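Local coordinates for enoyl-CoA hydratase/isomerase family protein (Mycobacterium tuberculosis, PDB 4FN7) that probably hydrates the double bond of unsaturated acyl-CoA thioesters in lipid metabolism, as a trimeric member of the crotonase superfamily, at residues K10-V15 against E189-R193; K94-C100 against C114-A120; R148-A153 against A171-D176. All coordinates share one frame; numbering follows the deposited sequence.

Interaction 1: residues K10-V15 against E189-R193; sequences KDSIAV and EEAAR
The R193 side chain leaves the helix with CG beside the backbone N (chi1 -70°) and runs extended to NE, which carries its guanidinium to D11, whose carboxylate stands between its own N and carbonyl carbon (chi1 48°). In the conformer described, one of two for both E189 and R193, the two groups meet side-on: R193 NE donates to D11 OD2 at 2.8 Å and R193 NH2 to D11 OD1 at 3.0 Å, each oxygen using its syn lone pair. Both bonds lie close to the guanidinium plane and the two planes are nearly coplanar, 25° apart. D11 OD2 also accepts from the turn's own S12 N, from above the carboxylate, so the group that grips R193 is itself held in place. I13 CD1 lies 3.8 Å above the centre of one guanidinium face, while I13 CG2 packs against R193 CG and A192 CB. One helical turn earlier, E189 OE2 receives K10 NZ at 2.9 Å, out of the carboxylate plane; the extended lysine chain crosses R193 on the way. A water accepts from K10 NZ and donates to E189 OE2 and so bridges the same two atoms, and V15 CG2 touches the same oxygen. A second water joins S12 OG to R193 O. The two salt bridges border the apolar contacts of I13, which with A192 also reaches strand 48-52. K10 to I13 form a type II' beta turn, with K10 and I13 paired through both backbone bonds: a two-residue beta hairpin at the edge of the crotonase-fold sheet, its turn bound to the covering helix 184-195.

Interaction 2: residues K94-C100 against C114-A120; sequences KPVVMAC and CGDHRVA
M98 is bonded through both its backbone N and its O: the N donates to H117 O at 2.9 Å, and the O accepts from V119 N at 2.9 Å, nearly straight at 173°. C100 N continues this parallel ladder, its strand axes 14° apart, to V119 O at 2.8 Å. At the start of the ladder the D116 carboxylate takes over from the backbone: OD2 accepts from V96 N at 2.8 Å through its anti lone pair, while V96 O receives weak bonds from D116 N and H117 N. V97 and H117 point the same way, with V97 CG1 near the imidazole edge, 4.2 Å from H117 CD2. On the other face M98 is bent at chi2 (-68°), which folds its CE back to 3.7 Å from G115 N; C100 CB meets A120 CB beyond it. Farther out, R211 and K207 form salt bridges with D116, E177 OE1 hydrogen-bonds to H117 NE2, and R118 turns away to a salt bridge with D176. Q156 of a second subunit bonds to D116 O and H117 ND1. The pair is the fourth and fifth strands of the six-stranded mixed sheet, between 48-52 and 177-178, with 48-52 bonded along the edge of 96-100 away from 117-120; helix 184-195 packs on the V97 face through A188, A192 and F195, and helix 73-90 receives C114.

Interaction 3: residues R148-A153 against A171-D176; sequences RLTRSA and AAGFID
G173, at positive phi (95°), is the C-prime residue of a Schellman motif that ends helix 166-172, and the A172 carbonyl left at this end accepts from T150 N at 2.9 Å. L149 CA adds a CH...O contact to A172 O, and G173 CA makes another to R148 O; the backbones come this close at G173, where a CB would collide with R148 O. T150 is the N-cap of helix 151-159: with OG1 between its backbone N and carbonyl carbon (chi1 64°), the hydroxyl oxygen accepts from A153 N at 3.1 Å. One helix therefore starts against the end of another, and A153 CB packs on A172 CB at 3.5 Å. L149 carries the main apolar contact. Its CD2 sits over one face of the F174 ring, 3.8 Å from the centroid and 13° off the normal, a CH-pi contact, while CD1 reaches the CE2 and CZ side of the ring. R148, bent at chi2 and chi3, swings its guanidinium beside D176. Their direct salt bridge is long, R148 NH1 to D176 OD2 at 3.9 Å, and a water accepting from R148 NH1 and donating to D176 OD1 spans the pair. The stronger partners lie outside: G115 O for R148 and R118 for D176, which tie both ends to the neighbourhood of strand 117-120. S152 of a second subunit bonds to R148 O, placing the contact at a subunit interface. F164 of strand 163-164 touches A153 and A172, I126 of strand 126-127 touches F174, and Y154 and A157 of helix 151-159 pack on L149.

Interaction 2 is the buried core, a backbone ladder within the main sheet; interaction 1 lies toward one end of that sheet, partly buried, and depends on charged side chains around a small apolar patch. Helix 184-195 connects them: A192, which packs on I13 in interaction 1, also meets V97 of interaction 2. Interaction 3 is buried too, but joins a helix end to a helix start through one backbone bond, T150 N to A172 O, with CH...O and CH-pi contacts. It touches interaction 2 through R118 with D176 and R148 with G115 O, and both meet the second subunit. Interactions 1 and 3 do not touch, their centres being about 25 Å apart, and no other subunit reaches interaction 1.

Interaction 1: residues K10-V15 against E189-R193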
ATOM      1  N   LYS A  10     -29.129  19.742  -0.032  1.00 21.55           N
ATOM      2  CA  LYS A  10     -29.932  19.230   1.073  1.00 23.73           C
ATOM      3  C   LYS A  10     -29.201  19.532   2.369  1.00 22.63           C
ATOM      4  O   LYS A  10     -28.220  18.865   2.702  1.00 24.80           O
ATOM      5  CB  LYS A  10     -30.117  17.716   0.962  1.00 27.41           C
ATOM      6  CG  LYS A  10     -30.591  17.211  -0.386  1.00 30.41           C
ATOM      7  CD  LYS A  10     -30.658  15.690  -0.367  1.00 33.65           C
ATOM      8  CE  LYS A  10     -31.034  15.120  -1.720  1.00 36.09           C
ATOM      9  NZ  LYS A  10     -31.041  13.633  -1.687  1.00 38.97           N
ATOM     10  N   ASP A  11     -29.686  20.531   3.098  1.00 24.94           N
ATOM     11  CA  ASP A  11     -29.041  20.992   4.326  1.00 26.72           C
ATOM     12  C   ASP A  11     -27.522  21.116   4.199  1.00 24.86           C
ATOM     13  O   ASP A  11     -27.018  21.971   3.468  1.00 25.63           O
ATOM     14  CB  ASP A  11     -29.432  20.119   5.529  1.00 29.63           C
ATOM     15  CG  ASP A  11     -29.304  18.632   5.247  1.00 32.51           C
ATOM     16  OD1 ASP A  11     -30.241  18.061   4.648  1.00 35.44           O
ATOM     17  OD2 ASP A  11     -28.276  18.032   5.628  1.00 34.75           O
ATOM     18  N   SER A  12     -26.792  20.263   4.906  1.00 22.13           N
ATOM     19  CA  SER A  12     -25.344  20.400   4.973  1.00 20.81           C
ATOM     20  C   SER A  12     -24.617  19.858   3.743  1.00 17.85           C
ATOM     21  O   SER A  12     -23.399  19.989   3.644  1.00 21.23           O
ATOM     22  CB  SER A  12     -24.796  19.728   6.236  1.00 21.34           C
ATOM     23  OG  SER A  12     -25.044  18.331   6.220  1.00 21.61           O
ATOM     24  N   ILE A  13     -25.344  19.247   2.810  1.00 14.02           N
ATOM     25  CA  ILE A  13     -24.680  18.617   1.674  1.00 14.65           C
ATOM     26  C   ILE A  13     -25.261  19.014   0.322  1.00 13.74           C
ATOM     27  O   ILE A  13     -26.376  19.528   0.229  1.00 15.45           O
ATOM     28  CB  ILE A  13     -24.677  17.071   1.798  1.00 14.94           C
ATOM     29  CG1 ILE A  13     -26.085  16.500   1.604  1.00 15.88           C
ATOM     30  CG2 ILE A  13     -24.074  16.651   3.131  1.00 16.28           C
ATOM     31  CD1 ILE A  13     -26.134  14.980   1.594  1.00 17.04           C
ATOM     32  N   ALA A  14     -24.474  18.796  -0.724  1.00 13.00           N
ATOM     33  CA  ALA A  14     -24.968  18.879  -2.090  1.00 13.59           C
ATOM     34  C   ALA A  14     -24.901  17.483  -2.689  1.00 11.79           C
ATOM     35  O   ALA A  14     -23.918  16.766  -2.488  1.00 14.51           O
ATOM     36  CB  ALA A  14     -24.131  19.847  -2.910  1.00 16.59           C
ATOM     37  N   VAL A  15     -25.957  17.091  -3.393  1.00 10.73           N
ATOM     38  CA  VAL A  15     -25.983  15.820  -4.104  1.00 11.58           C
ATOM     39  C   VAL A  15     -25.928  16.090  -5.596  1.00 10.84           C
ATOM     40  O   VAL A  15     -26.782  16.783  -6.148  1.00 11.82           O
ATOM     41  CB  VAL A  15     -27.238  15.000  -3.769  1.00 12.84           C
ATOM     42  CG1 VAL A  15     -27.191  13.648  -4.472  1.00 14.22           C
ATOM     43  CG2 VAL A  15     -27.355  14.822  -2.261  1.00 15.11           C
ATOM     44  N   GLU A 189     -25.047   9.678   1.610  1.00 10.83           N
ATOM     45  CA  GLU A 189     -25.511  10.948   2.152  0.66 12.27           C
ATOM     46  C   GLU A 189     -25.328  11.015   3.665  1.00 11.72           C
ATOM     47  O   GLU A 189     -24.935  12.052   4.200  1.00 12.39           O
ATOM     48  CB  GLU A 189     -26.967  11.197   1.750  0.66 14.18           C
ATOM     49  CG  GLU A 189     -27.112  11.491   0.266  0.66 15.39           C
ATOM     50  CD  GLU A 189     -28.535  11.385  -0.233  0.66 17.55           C
ATOM     51  OE1 GLU A 189     -29.388  10.852   0.506  0.66 20.09           O
ATOM     52  OE2 GLU A 189     -28.794  11.832  -1.373  0.66 18.01           O
ATOM     53  N   GLU A 190     -25.597   9.905   4.345  1.00 12.80           N
ATOM     54  CA  GLU A 190     -25.393   9.819   5.788  1.00 13.37           C
ATOM     55  C   GLU A 190     -23.919  10.058   6.125  1.00 11.91           C
ATOM     56  O   GLU A 190     -23.590  10.824   7.033  1.00 13.31           O
ATOM     57  CB  GLU A 190     -25.847   8.453   6.312  1.00 15.89           C
ATOM     58  CG  GLU A 190     -25.785   8.308   7.821  1.00 18.41           C
ATOM     59  CD  GLU A 190     -26.285   6.957   8.292  1.00 23.71           C
ATOM     60  OE1 GLU A 190     -25.780   5.926   7.799  1.00 26.03           O
ATOM     61  OE2 GLU A 190     -27.192   6.920   9.150  1.00 28.58           O
ATOM     62  N   ALA A 191     -23.032   9.403   5.381  1.00 12.10           N
ATOM     63  CA  ALA A 191     -21.601   9.543   5.605  1.00 11.74           C
ATOM     64  C   ALA A 191     -21.161  10.986   5.349  1.00 11.78           C
ATOM     65  O   ALA A 191     -20.398  11.553   6.132  1.00 11.85           O
ATOM     66  CB  ALA A 191     -20.824   8.573   4.720  1.00 12.16           C
ATOM     67  N   ALA A 192     -21.646  11.572   4.257  1.00 10.54           N
ATOM     68  CA  ALA A 192     -21.336  12.962   3.942  1.00 11.17           C
ATOM     69  C   ALA A 192     -21.760  13.903   5.078  1.00 11.56           C
ATOM     70  O   ALA A 192     -20.999  14.792   5.466  1.00 11.75           O
ATOM     71  CB  ALA A 192     -21.984  13.367   2.633  1.00 11.53           C
ATOM     72  N   ARG A 193     -22.955  13.692   5.630  1.00 11.51           N
ATOM     73  CA  ARG A 193     -23.420  14.529   6.728  0.50 13.33           C
ATOM     74  C   ARG A 193     -22.523  14.373   7.955  1.00 12.68           C
ATOM     75  O   ARG A 193     -22.250  15.352   8.649  1.00 14.51           O
ATOM     76  CB  ARG A 193     -24.893  14.251   7.047  0.50 13.56           C
ATOM     77  CG  ARG A 193     -25.841  14.750   5.958  0.50 16.08           C
ATOM     78  CD  ARG A 193     -27.303  14.548   6.328  0.50 19.66           C
ATOM     79  NE  ARG A 193     -28.196  15.231   5.396  0.50 20.42           N
ATOM     80  CZ  ARG A 193     -28.820  14.642   4.382  0.50 22.09           C
ATOM     81  NH1 ARG A 193     -28.659  13.346   4.163  0.50 23.73           N
ATOM     82  NH2 ARG A 193     -29.613  15.350   3.589  0.50 21.55           N
TER
HETATM   83  O   HOH W   1     -30.804  11.489  -3.209  1.00 42.90           O
HETATM   84  O   HOH W   2     -23.948  17.497   8.718  0.72 18.69           O

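Interaction 2: residues K94-C100 against C114-A120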
ATOM      1  N   LYS A  94     -13.952  20.366   0.822  1.00 10.10           N
ATOM      2  CA  LYS A  94     -14.985  19.731   1.627  1.00 10.11           C
ATOM      3  C   LYS A  94     -14.924  18.230   1.406  1.00  9.63           C
ATOM      4  O   LYS A  94     -14.462  17.777   0.351  1.00 10.36           O
ATOM      5  CB  LYS A  94     -16.371  20.223   1.208  1.00 11.11           C
ATOM      6  CG  LYS A  94     -16.471  21.719   0.995  1.00 11.48           C
ATOM      7  CD  LYS A  94     -16.297  22.512   2.289  1.00 11.46           C
ATOM      8  CE  LYS A  94     -16.331  24.013   2.029  1.00 13.22           C
ATOM      9  NZ  LYS A  94     -17.603  24.436   1.386  1.00 14.40           N
ATOM     10  N   PRO A  95     -15.405  17.444   2.381  1.00  9.50           N
ATOM     11  CA  PRO A  95     -15.434  16.000   2.136  1.00  9.53           C
ATOM     12  C   PRO A  95     -16.279  15.655   0.908  1.00  9.74           C
ATOM     13  O   PRO A  95     -17.331  16.267   0.673  1.00 10.20           O
ATOM     14  CB  PRO A  95     -16.081  15.444   3.404  1.00 10.41           C
ATOM     15  CG  PRO A  95     -15.733  16.446   4.467  1.00 10.82           C
ATOM     16  CD  PRO A  95     -15.801  17.781   3.760  1.00 10.79           C
ATOM     17  N   VAL A  96     -15.810  14.675   0.137  1.00  8.66           N
ATOM     18  CA  VAL A  96     -16.476  14.229  -1.075  1.00  9.17           C
ATOM     19  C   VAL A  96     -16.779  12.747  -0.916  1.00  8.78           C
ATOM     20  O   VAL A  96     -15.870  11.931  -0.698  1.00  9.37           O
ATOM     21  CB  VAL A  96     -15.569  14.420  -2.310  1.00  8.79           C
ATOM     22  CG1 VAL A  96     -16.243  13.863  -3.566  1.00 10.75           C
ATOM     23  CG2 VAL A  96     -15.201  15.893  -2.484  1.00 10.96           C
ATOM     24  N   VAL A  97     -18.054  12.396  -1.017  1.00  8.79           N
ATOM     25  CA  VAL A  97     -18.467  11.005  -0.882  1.00  8.32           C
ATOM     26  C   VAL A  97     -19.056  10.516  -2.186  1.00  7.72           C
ATOM     27  O   VAL A  97     -19.956  11.138  -2.738  1.00  9.91           O
ATOM     28  CB  VAL A  97     -19.499  10.818   0.253  1.00  9.88           C
ATOM     29  CG1 VAL A  97     -19.845   9.343   0.422  1.00 10.70           C
ATOM     30  CG2 VAL A  97     -18.958  11.386   1.553  1.00 11.68           C
ATOM     31  N   MET A  98     -18.532   9.396  -2.681  1.00  8.41           N
ATOM     32  CA  MET A  98     -19.014   8.819  -3.924  1.00  9.43           C
ATOM     33  C   MET A  98     -20.042   7.741  -3.643  1.00  9.77           C
ATOM     34  O   MET A  98     -19.783   6.821  -2.871  1.00 11.07           O
ATOM     35  CB  MET A  98     -17.856   8.211  -4.717  1.00  9.82           C
ATOM     36  CG  MET A  98     -16.770   9.189  -5.075  1.00 10.50           C
ATOM     37  SD  MET A  98     -17.349  10.395  -6.271  1.00 13.40           S
ATOM     38  CE  MET A  98     -15.864  11.387  -6.481  1.00 13.33           C
ATOM     39  N   ALA A  99     -21.201   7.864  -4.284  1.00  9.90           N
ATOM     40  CA  ALA A  99     -22.218   6.822  -4.288  1.00 11.07           C
ATOM     41  C   ALA A  99     -22.091   6.046  -5.589  1.00 10.25           C
ATOM     42  O   ALA A  99     -22.617   6.455  -6.625  1.00 11.21           O
ATOM     43  CB  ALA A  99     -23.602   7.432  -4.170  1.00 11.01           C
ATOM     44  N   CYS A 100     -21.363   4.936  -5.528  1.00 10.53           N
ATOM     45  CA  CYS A 100     -21.133   4.099  -6.690  1.00 10.61           C
ATOM     46  C   CYS A 100     -22.364   3.230  -6.925  1.00 10.58           C
ATOM     47  O   CYS A 100     -22.521   2.184  -6.301  1.00 11.01           O
ATOM     48  CB  CYS A 100     -19.902   3.235  -6.444  1.00 11.75           C
ATOM     49  SG  CYS A 100     -19.248   2.445  -7.906  1.00 12.13           S
ATOM     50  N   CYS A 114     -11.511   9.514  -6.611  1.00  9.08           N
ATOM     51  CA  CYS A 114     -11.279  10.862  -6.090  1.00  9.93           C
ATOM     52  C   CYS A 114     -12.081  11.170  -4.827  1.00  9.01           C
ATOM     53  O   CYS A 114     -11.882  12.217  -4.216  1.00 10.77           O
ATOM     54  CB  CYS A 114     -11.602  11.908  -7.151  1.00 11.51           C
ATOM     55  SG  CYS A 114     -10.567  11.783  -8.606  1.00 12.42           S
ATOM     56  N   GLY A 115     -13.001  10.291  -4.435  1.00  9.39           N
ATOM     57  CA  GLY A 115     -13.803  10.548  -3.249  1.00  9.99           C
ATOM     58  C   GLY A 115     -13.046  10.267  -1.969  1.00  9.57           C
ATOM     59  O   GLY A 115     -12.247   9.335  -1.891  1.00 10.39           O
ATOM     60  N   ASP A 116     -13.298  11.067  -0.939  1.00  9.30           N
ATOM     61  CA  ASP A 116     -12.731  10.781   0.371  1.00  8.91           C
ATOM     62  C   ASP A 116     -13.269   9.462   0.920  1.00  8.82           C
ATOM     63  O   ASP A 116     -12.566   8.743   1.631  1.00 10.38           O
ATOM     64  CB  ASP A 116     -13.029  11.914   1.349  1.00  9.80           C
ATOM     65  CG  ASP A 116     -12.398  13.209   0.928  1.00  9.63           C
ATOM     66  OD1 ASP A 116     -11.156  13.309   0.995  1.00 10.97           O
ATOM     67  OD2 ASP A 116     -13.141  14.134   0.545  1.00 10.72           O
ATOM     68  N   HIS A 117     -14.524   9.173   0.596  1.00  8.64           N
ATOM     69  CA  HIS A 117     -15.189   7.946   1.021  1.00  8.09           C
ATOM     70  C   HIS A 117     -16.029   7.459  -0.147  1.00  8.02           C
ATOM     71  O   HIS A 117     -16.720   8.250  -0.792  1.00  9.14           O
ATOM     72  CB  HIS A 117     -16.084   8.217   2.239  1.00  9.09           C
ATOM     73  CG  HIS A 117     -16.682   6.982   2.838  1.00  9.83           C
ATOM     74  ND1 HIS A 117     -15.922   6.004   3.442  1.00 11.04           N
ATOM     75  CD2 HIS A 117     -17.969   6.570   2.929  1.00 11.13           C
ATOM     76  CE1 HIS A 117     -16.715   5.041   3.876  1.00 11.87           C
ATOM     77  NE2 HIS A 117     -17.963   5.357   3.575  1.00 11.82           N
ATOM     78  N   ARG A 118     -15.974   6.154  -0.405  1.00  8.31           N
ATOM     79  CA  ARG A 118     -16.576   5.566  -1.600  1.00  8.28           C
ATOM     80  C   ARG A 118     -17.429   4.365  -1.216  1.00  9.77           C
ATOM     81  O   ARG A 118     -16.924   3.406  -0.636  1.00  9.41           O
ATOM     82  CB  ARG A 118     -15.469   5.135  -2.566  1.00  9.44           C
ATOM     83  CG  ARG A 118     -14.548   6.279  -2.976  1.00  9.13           C
ATOM     84  CD  ARG A 118     -13.200   5.755  -3.467  1.00 10.64           C
ATOM     85  NE  ARG A 118     -12.483   5.079  -2.394  1.00  9.40           N
ATOM     86  CZ  ARG A 118     -11.346   4.414  -2.555  1.00  9.68           C
ATOM     87  NH1 ARG A 118     -10.798   4.309  -3.762  1.00  9.90           N
ATOM     88  NH2 ARG A 118     -10.764   3.838  -1.513  1.00  9.70           N
ATOM     89  N   VAL A 119     -18.719   4.430  -1.540  1.00  9.90           N
ATOM     90  CA  VAL A 119     -19.672   3.399  -1.159  1.00 10.65           C
ATOM     91  C   VAL A 119     -20.179   2.695  -2.406  1.00 10.40           C
ATOM     92  O   VAL A 119     -20.552   3.357  -3.369  1.00 10.93           O
ATOM     93  CB  VAL A 119     -20.892   4.016  -0.427  1.00 11.51           C
ATOM     94  CG1 VAL A 119     -21.817   2.923   0.081  1.00 11.93           C
ATOM     95  CG2 VAL A 119     -20.428   4.894   0.726  1.00 12.14           C
ATOM     96  N   ALA A 120     -20.202   1.361  -2.386  1.00  9.45           N
ATOM     97  CA  ALA A 120     -20.733   0.597  -3.514  1.00  9.04           C
ATOM     98  C   ALA A 120     -21.495  -0.614  -3.018  1.00 11.14           C
ATOM     99  O   ALA A 120     -21.419  -0.961  -1.845  1.00 13.45           O
ATOM    100  CB  ALA A 120     -19.605   0.160  -4.438  1.00 11.82           C
TER

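Interaction 3: residues R148-A153 against A171-D176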
ATOM      1  N   ARG A 148      -4.663   5.200  -4.225  1.00  8.60           N
ATOM      2  CA  ARG A 148      -5.695   4.482  -3.471  1.00  8.34           C
ATOM      3  C   ARG A 148      -5.491   2.965  -3.379  1.00  8.55           C
ATOM      4  O   ARG A 148      -5.911   2.344  -2.405  1.00  8.57           O
ATOM      5  CB  ARG A 148      -7.103   4.761  -4.033  1.00  8.72           C
ATOM      6  CG  ARG A 148      -7.509   6.234  -4.133  1.00  9.09           C
ATOM      7  CD  ARG A 148      -7.345   6.976  -2.824  1.00  9.51           C
ATOM      8  NE  ARG A 148      -8.406   6.787  -1.839  1.00  9.44           N
ATOM      9  CZ  ARG A 148      -9.514   7.526  -1.798  1.00  9.51           C
ATOM     10  NH1 ARG A 148     -10.407   7.353  -0.828  1.00 10.31           N
ATOM     11  NH2 ARG A 148      -9.733   8.433  -2.733  1.00 11.55           N
ATOM     12  N   LEU A 149      -4.887   2.362  -4.400  1.00  8.41           N
ATOM     13  CA  LEU A 149      -4.810   0.905  -4.462  1.00  8.02           C
ATOM     14  C   LEU A 149      -3.623   0.382  -3.664  1.00  8.35           C
ATOM     15  O   LEU A 149      -2.580   1.028  -3.581  1.00 10.38           O
ATOM     16  CB  LEU A 149      -4.707   0.444  -5.921  1.00  9.32           C
ATOM     17  CG  LEU A 149      -5.917   0.770  -6.795  1.00 10.05           C
ATOM     18  CD1 LEU A 149      -5.697   0.219  -8.202  1.00 11.17           C
ATOM     19  CD2 LEU A 149      -7.195   0.217  -6.181  1.00 13.60           C
ATOM     20  N   THR A 150      -3.766  -0.805  -3.083  1.00  8.35           N
ATOM     21  CA  THR A 150      -2.597  -1.455  -2.501  1.00  8.84           C
ATOM     22  C   THR A 150      -1.560  -1.697  -3.590  1.00  9.28           C
ATOM     23  O   THR A 150      -1.872  -1.697  -4.788  1.00 10.11           O
ATOM     24  CB  THR A 150      -2.916  -2.804  -1.864  1.00  9.68           C
ATOM     25  OG1 THR A 150      -3.356  -3.703  -2.887  1.00 10.13           O
ATOM     26  CG2 THR A 150      -3.983  -2.664  -0.793  1.00 11.05           C
ATOM     27  N   ARG A 151      -0.325  -1.928  -3.174  1.00  8.76           N
ATOM     28  CA  ARG A 151       0.733  -2.144  -4.143  1.00  8.13           C
ATOM     29  C   ARG A 151       0.412  -3.266  -5.125  1.00  7.77           C
ATOM     30  O   ARG A 151       0.570  -3.099  -6.335  1.00  8.85           O
ATOM     31  CB  ARG A 151       2.052  -2.389  -3.429  1.00 10.64           C
ATOM     32  CG  ARG A 151       2.657  -1.100  -2.926  1.00 15.73           C
ATOM     33  CD  ARG A 151       3.595  -1.368  -1.812  1.00 20.05           C
ATOM     34  NE  ARG A 151       4.298  -0.171  -1.391  1.00 21.29           N
ATOM     35  CZ  ARG A 151       5.185  -0.169  -0.412  1.00 18.79           C
ATOM     36  NH1 ARG A 151       5.455  -1.310   0.224  1.00 17.25           N
ATOM     37  NH2 ARG A 151       5.796   0.958  -0.075  1.00 17.90           N
ATOM     38  N   SER A 152      -0.074  -4.395  -4.621  1.00  8.66           N
ATOM     39  CA  SER A 152      -0.362  -5.513  -5.513  1.00  8.75           C
ATOM     40  C   SER A 152      -1.618  -5.285  -6.357  1.00  9.27           C
ATOM     41  O   SER A 152      -1.676  -5.702  -7.517  1.00  9.40           O
ATOM     42  CB  SER A 152      -0.434  -6.829  -4.743  1.00 10.17           C
ATOM     43  OG  SER A 152       0.864  -7.362  -4.558  1.00 11.05           O
ATOM     44  N   ALA A 153      -2.625  -4.623  -5.794  1.00  9.23           N
ATOM     45  CA  ALA A 153      -3.830  -4.338  -6.570  1.00  8.77           C
ATOM     46  C   ALA A 153      -3.512  -3.362  -7.694  1.00  9.19           C
ATOM     47  O   ALA A 153      -4.051  -3.478  -8.791  1.00  9.81           O
ATOM     48  CB  ALA A 153      -4.941  -3.792  -5.680  1.00 10.59           C
ATOM     49  N   ALA A 171     -10.735  -4.658  -0.310  1.00 12.49           N
ATOM     50  CA  ALA A 171      -9.370  -5.026   0.053  1.00 13.15           C
ATOM     51  C   ALA A 171      -8.345  -4.298  -0.812  1.00 13.54           C
ATOM     52  O   ALA A 171      -7.288  -3.890  -0.323  1.00 14.70           O
ATOM     53  CB  ALA A 171      -9.181  -6.537  -0.042  1.00 14.94           C
ATOM     54  N   ALA A 172      -8.663  -4.133  -2.092  1.00 10.10           N
ATOM     55  CA  ALA A 172      -7.762  -3.486  -3.041  1.00 10.14           C
ATOM     56  C   ALA A 172      -7.627  -1.988  -2.804  1.00  9.26           C
ATOM     57  O   ALA A 172      -6.612  -1.397  -3.163  1.00 10.22           O
ATOM     58  CB  ALA A 172      -8.235  -3.728  -4.463  1.00 10.91           C
ATOM     59  N   GLY A 173      -8.664  -1.367  -2.247  1.00  9.66           N
ATOM     60  CA  GLY A 173      -8.682   0.078  -2.110  1.00  9.25           C
ATOM     61  C   GLY A 173      -9.391   0.808  -3.241  1.00  9.23           C
ATOM     62  O   GLY A 173      -9.164   2.000  -3.441  1.00  9.84           O
ATOM     63  N   PHE A 174     -10.247   0.107  -3.981  1.00  9.87           N
ATOM     64  CA  PHE A 174     -11.104   0.755  -4.977  1.00 10.59           C
ATOM     65  C   PHE A 174     -12.408   1.298  -4.376  1.00  9.76           C
ATOM     66  O   PHE A 174     -13.081   2.120  -4.993  1.00 12.92           O
ATOM     67  CB  PHE A 174     -11.423  -0.196  -6.135  1.00 10.60           C
ATOM     68  CG  PHE A 174     -10.698   0.122  -7.423  1.00  9.84           C
ATOM     69  CD1 PHE A 174     -10.520   1.430  -7.851  1.00 10.33           C
ATOM     70  CD2 PHE A 174     -10.206  -0.902  -8.216  1.00 11.12           C
ATOM     71  CE1 PHE A 174      -9.863   1.705  -9.051  1.00 10.34           C
ATOM     72  CE2 PHE A 174      -9.558  -0.630  -9.413  1.00 10.65           C
ATOM     73  CZ  PHE A 174      -9.391   0.668  -9.832  1.00 10.39           C
ATOM     74  N   ILE A 175     -12.770   0.819  -3.187  1.00  9.19           N
ATOM     75  CA  ILE A 175     -13.922   1.352  -2.460  0.62  9.46           C
ATOM     76  C   ILE A 175     -13.646   1.257  -0.973  1.00  9.71           C
ATOM     77  O   ILE A 175     -12.733   0.546  -0.548  1.00 11.04           O
ATOM     78  CB  ILE A 175     -15.235   0.603  -2.756  0.62 10.81           C
ATOM     79  CG1 ILE A 175     -15.130  -0.865  -2.342  0.62  9.18           C
ATOM     80  CG2 ILE A 175     -15.617   0.737  -4.206  0.62  9.60           C
ATOM     81  CD1 ILE A 175     -16.442  -1.583  -2.403  0.62 10.96           C
ATOM     82  N   ASP A 176     -14.414   2.006  -0.177  1.00  9.23           N
ATOM     83  CA  ASP A 176     -14.211   2.035   1.274  1.00  9.64           C
ATOM     84  C   ASP A 176     -15.314   1.345   2.062  1.00 11.63           C
ATOM     85  O   ASP A 176     -15.121   0.995   3.226  1.00 12.60           O
ATOM     86  CB  ASP A 176     -14.089   3.471   1.778  1.00 10.22           C
ATOM     87  CG  ASP A 176     -13.044   4.243   1.036  1.00 10.06           C
ATOM     88  OD1 ASP A 176     -11.844   3.929   1.205  1.00  9.88           O
ATOM     89  OD2 ASP A 176     -13.427   5.151   0.277  1.00  9.61           O
TER
HETATM   90  O   HOH W   3      -9.617   5.590   1.140  1.00 11.47           O